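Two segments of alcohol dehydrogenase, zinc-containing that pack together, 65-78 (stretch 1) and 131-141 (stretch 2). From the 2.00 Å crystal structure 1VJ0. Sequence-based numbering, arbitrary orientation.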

# COMPACT_ATOMS: atom_id res chain seq x y z
N GLU A 65 -1.85 33.39 20.08
CA GLU A 65 -1.89 33.22 18.63
C GLU A 65 -2.62 31.93 18.21
O GLU A 65 -2.97 31.79 17.04
CB GLU A 65 -0.45 33.26 18.07
CG GLU A 65 0.18 34.65 18.13
CD GLU A 65 1.70 34.73 17.91
OE1 GLU A 65 2.42 33.71 17.91
OE2 GLU A 65 2.20 35.88 17.77
N ASP A 66 -2.83 30.99 19.13
CA ASP A 66 -3.46 29.69 18.79
C ASP A 66 -4.92 29.79 19.16
O ASP A 66 -5.25 29.97 20.34
CB ASP A 66 -2.81 28.55 19.60
CG ASP A 66 -3.35 27.16 19.23
OD1 ASP A 66 -4.58 27.00 18.98
OD2 ASP A 66 -2.60 26.15 19.18
N PRO A 67 -5.82 29.72 18.17
CA PRO A 67 -7.23 29.95 18.46
C PRO A 67 -7.88 28.85 19.32
O PRO A 67 -9.01 29.05 19.78
CB PRO A 67 -7.88 30.03 17.05
CG PRO A 67 -6.98 29.22 16.16
CD PRO A 67 -5.58 29.45 16.74
N ARG A 68 -7.20 27.73 19.54
CA ARG A 68 -7.75 26.63 20.35
C ARG A 68 -7.70 26.86 21.87
O ARG A 68 -8.32 26.11 22.64
CB ARG A 68 -7.00 25.33 20.05
CG ARG A 68 -7.13 24.91 18.59
CD ARG A 68 -6.29 23.68 18.24
NE ARG A 68 -4.84 23.95 18.29
CZ ARG A 68 -3.91 23.01 18.21
NH1 ARG A 68 -4.24 21.73 18.09
NH2 ARG A 68 -2.62 23.35 18.29
N VAL A 69 -6.97 27.87 22.32
CA VAL A 69 -6.54 27.94 23.71
C VAL A 69 -7.48 28.68 24.65
O VAL A 69 -7.57 29.91 24.61
CB VAL A 69 -5.14 28.56 23.82
CG1 VAL A 69 -4.67 28.60 25.31
CG2 VAL A 69 -4.18 27.74 23.01
N PRO A 70 -8.11 27.93 25.56
CA PRO A 70 -8.93 28.51 26.59
C PRO A 70 -8.04 29.12 27.65
O PRO A 70 -6.89 28.69 27.79
CB PRO A 70 -9.64 27.29 27.19
CG PRO A 70 -8.65 26.14 27.00
CD PRO A 70 -8.01 26.44 25.70
N LEU A 71 -8.58 30.07 28.40
CA LEU A 71 -7.96 30.62 29.61
C LEU A 71 -8.91 30.48 30.81
O LEU A 71 -10.12 30.69 30.65
CB LEU A 71 -7.64 32.09 29.37
CG LEU A 71 -6.59 32.37 28.30
CD1 LEU A 71 -6.42 33.84 28.07
CD2 LEU A 71 -5.26 31.77 28.73
N PRO A 72 -8.38 30.14 31.98
CA PRO A 72 -6.95 29.85 32.17
C PRO A 72 -6.62 28.45 31.76
O PRO A 72 -7.54 27.65 31.60
CB PRO A 72 -6.78 30.00 33.69
CG PRO A 72 -8.09 29.57 34.24
CD PRO A 72 -9.06 30.23 33.28
N ILE A 73 -5.32 28.17 31.62
CA ILE A 73 -4.85 26.86 31.19
C ILE A 73 -3.48 26.60 31.80
O ILE A 73 -2.67 27.54 31.92
CB ILE A 73 -4.79 26.75 29.63
CG1 ILE A 73 -4.35 25.37 29.17
CG2 ILE A 73 -3.86 27.82 29.00
CD1 ILE A 73 -4.48 25.14 27.70
N ILE A 74 -3.24 25.33 32.14
CA ILE A 74 -1.90 24.82 32.37
C ILE A 74 -1.32 24.23 31.05
O ILE A 74 -1.75 23.19 30.54
CB ILE A 74 -1.88 23.79 33.51
CG1 ILE A 74 -2.37 24.41 34.84
CG2 ILE A 74 -0.48 23.23 33.67
CD1 ILE A 74 -2.86 23.41 35.88
N LEU A 75 -0.31 24.92 30.52
CA LEU A 75 0.31 24.50 29.28
C LEU A 75 1.14 23.27 29.53
O LEU A 75 1.27 22.82 30.69
CB LEU A 75 1.17 25.62 28.69
CG LEU A 75 0.45 26.89 28.26
CD1 LEU A 75 1.47 27.98 28.02
CD2 LEU A 75 -0.38 26.66 27.04
N GLY A 76 1.69 22.74 28.43
CA GLY A 76 2.62 21.61 28.48
C GLY A 76 1.92 20.38 27.97
O GLY A 76 1.09 19.82 28.67
N HIS A 77 2.24 19.96 26.75
CA HIS A 77 1.63 18.77 26.14
C HIS A 77 2.64 17.63 25.90
O HIS A 77 2.33 16.63 25.22
CB HIS A 77 0.92 19.18 24.85
CG HIS A 77 1.81 19.88 23.87
ND1 HIS A 77 1.95 21.25 23.83
CD2 HIS A 77 2.58 19.39 22.87
CE1 HIS A 77 2.80 21.57 22.87
NE2 HIS A 77 3.20 20.46 22.27
N GLU A 78 3.85 17.81 26.43
CA GLU A 78 4.93 16.83 26.31
C GLU A 78 5.33 16.44 27.76
O GLU A 78 5.95 17.23 28.49
CB GLU A 78 6.14 17.51 25.63
CG GLU A 78 5.95 17.93 24.15
CD GLU A 78 7.06 18.85 23.59
OE1 GLU A 78 8.28 18.74 23.89
OE2 GLU A 78 6.71 19.71 22.84
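Stretch 2 (131-141) KVYGINRGCSE

Stretch 2 lies along stretch 1 as one irregular chain packed on another, a contact built mainly from close backbone-to-side-chain packing, with a single direct hydrogen bond and three bridging waters. Only Lys131 and Val132 are in a strand; the rest of stretch 2 is loop or turn. From Gly134 to Cys139 stretch 2 runs roughly antiparallel to Pro72 through His77: the CA atoms of Leu75 and Gly134 are 4.0 Å apart and those of Ile73 and Gly138 4.3 Å. Between them Asn136 reaches aside to Val69, CA to CA 5.2 Å, so there is no steady register.

The start of the loop is held by its own bonds. The O of Val132 accepts from the N of Ile135 (3.2 Å) and the N of Asn136 (3.3 Å), while the OD1 of Asn136 takes the N of Val132 at 2.8 Å; asparagine thus ties the chain back on itself with its side chain.

The closest of the paired CA atoms are those of Gly134 and Leu75. Gly134 CA lies 3.3 Å from Ile74 O in a CA-H...O contact, and Gly134 O receives a similar contact from Leu75 CA at 3.6 Å. The phi of 74° at Gly134 by itself favours glycine, and so does the packing, since an ideal CB on Gly134 would be 2.3 Å from the O of Gly76. Gly76 also has a conformation that calls for glycine, because a CB would be jammed against the carbonyl O of Leu75. Water 3 completes this corner: it accepts from Gly76 N (3.0 Å) and His77 ND1 (2.7 Å) and donates to Gly134 O (2.7 Å).

Ile135 loses more surface to stretch 1 than any other residue of stretch 2. Its CA-to-CB bond points away, yet the branched side chain reaches back. Ile135 CD1 lies over one face of the His77 ring, 3.9 Å from its centroid, a CH-pi contact, and Ile135 CG2 lies over one face of the Arg68 guanidinium, 3.7 Å from Arg68 CZ. Arg68 is also held by Asp66, with Arg68 NH2 and Asp66 OD2 in a salt bridge at 2.9 Å. The O of Ile135, by contrast, has carbon close by, with Ile73 CD1 at 3.4 Å and Pro70 CD at 3.5 Å, and finds no polar partner.

Farther along, Pro70 CG rests 3.6 Å from Gly138 N, and Ile73 CG1 meets Arg137 O at 3.5 Å. Water 2 links the chains here, accepting from Ile74 N (2.9 Å) and donating to Arg137 O (2.8 Å).

Pro72, which follows a cis peptide bond, supplies the acceptor for the direct hydrogen bond, from Cys139 N to Pro72 O, 3.1 Å and nearly straight at 164°. Water 1 donates to Pro72 O at 2.7 Å and accepts from Ser140 N at 3.1 Å. The compact, apolar-tolerant cysteine suits its buried place: Cys139 SG lies 3.8 Å from Pro72 CB, and Cys139 CB 3.8 Å from Ile74 CD1.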

# COMPACT_ATOMS: atom_id res chain seq x y z
N LYS A 131 -8.86 16.11 21.82
CA LYS A 131 -8.66 16.79 23.09
C LYS A 131 -7.18 16.60 23.47
O LYS A 131 -6.70 15.46 23.54
CB LYS A 131 -9.51 16.13 24.18
CG LYS A 131 -10.98 16.38 24.07
CD LYS A 131 -11.70 15.78 25.28
N VAL A 132 -6.47 17.70 23.70
CA VAL A 132 -5.00 17.66 23.87
C VAL A 132 -4.63 18.36 25.18
O VAL A 132 -4.98 19.52 25.37
CB VAL A 132 -4.27 18.33 22.67
CG1 VAL A 132 -2.76 18.21 22.77
CG2 VAL A 132 -4.73 17.69 21.35
N TYR A 133 -3.97 17.60 26.07
CA TYR A 133 -3.36 18.13 27.29
C TYR A 133 -2.51 19.34 26.96
O TYR A 133 -1.79 19.35 25.97
CB TYR A 133 -2.50 17.07 28.04
CG TYR A 133 -3.33 15.87 28.48
CD1 TYR A 133 -4.28 15.99 29.48
CD2 TYR A 133 -3.20 14.65 27.84
CE1 TYR A 133 -5.11 14.91 29.84
CE2 TYR A 133 -3.97 13.56 28.24
CZ TYR A 133 -4.93 13.69 29.23
OH TYR A 133 -5.70 12.61 29.59
N GLY A 134 -2.71 20.39 27.75
CA GLY A 134 -1.90 21.60 27.66
C GLY A 134 -2.17 22.50 26.46
O GLY A 134 -1.45 23.50 26.30
N ILE A 135 -3.18 22.17 25.63
CA ILE A 135 -3.53 22.94 24.42
C ILE A 135 -5.00 23.42 24.44
O ILE A 135 -5.27 24.64 24.43
CB ILE A 135 -3.17 22.16 23.13
CG1 ILE A 135 -1.67 21.80 23.15
CG2 ILE A 135 -3.51 22.97 21.86
CD1 ILE A 135 -1.10 21.41 21.82
N ASN A 136 -5.96 22.50 24.48
CA ASN A 136 -7.38 22.91 24.43
C ASN A 136 -8.17 22.42 25.63
O ASN A 136 -9.38 22.37 25.61
CB ASN A 136 -8.04 22.49 23.09
CG ASN A 136 -8.10 20.97 22.86
OD1 ASN A 136 -7.80 20.15 23.73
ND2 ASN A 136 -8.52 20.60 21.63
N ARG A 137 -7.45 22.09 26.70
CA ARG A 137 -7.99 21.64 27.95
C ARG A 137 -7.58 22.61 29.05
O ARG A 137 -6.45 22.58 29.51
CB ARG A 137 -7.43 20.26 28.26
CG ARG A 137 -7.80 19.24 27.24
CD ARG A 137 -7.52 17.84 27.67
NE ARG A 137 -8.54 17.48 28.63
CZ ARG A 137 -8.81 16.27 29.01
NH1 ARG A 137 -8.18 15.26 28.45
NH2 ARG A 137 -9.78 16.06 29.90
N GLY A 138 -8.52 23.49 29.42
CA GLY A 138 -8.33 24.53 30.43
C GLY A 138 -8.21 23.97 31.84
O GLY A 138 -8.44 22.78 32.09
N CYS A 139 -7.78 24.81 32.77
CA CYS A 139 -7.55 24.32 34.10
C CYS A 139 -8.55 24.82 35.13
O CYS A 139 -8.39 24.58 36.32
CB CYS A 139 -6.13 24.66 34.51
SG CYS A 139 -5.84 26.42 34.74
N SER A 140 -9.62 25.48 34.72
CA SER A 140 -10.46 26.10 35.74
C SER A 140 -11.44 25.10 36.41
O SER A 140 -11.77 25.27 37.57
CB SER A 140 -11.17 27.35 35.19
OG SER A 140 -12.06 26.95 34.21
N GLU A 141 -11.89 24.07 35.71
CA GLU A 141 -12.79 23.06 36.32
C GLU A 141 -11.96 21.98 37.02
O GLU A 141 -11.02 21.46 36.42
CB GLU A 141 -13.71 22.38 35.29
CG GLU A 141 -13.13 22.17 33.88
CD GLU A 141 -12.92 23.47 33.07
OE1 GLU A 141 -13.86 24.29 32.99
OE2 GLU A 141 -11.80 23.67 32.50
O HOH W 1 -10.12 26.85 31.93
O HOH W 2 -4.49 22.73 31.54
O HOH W 3 1.15 23.13 25.54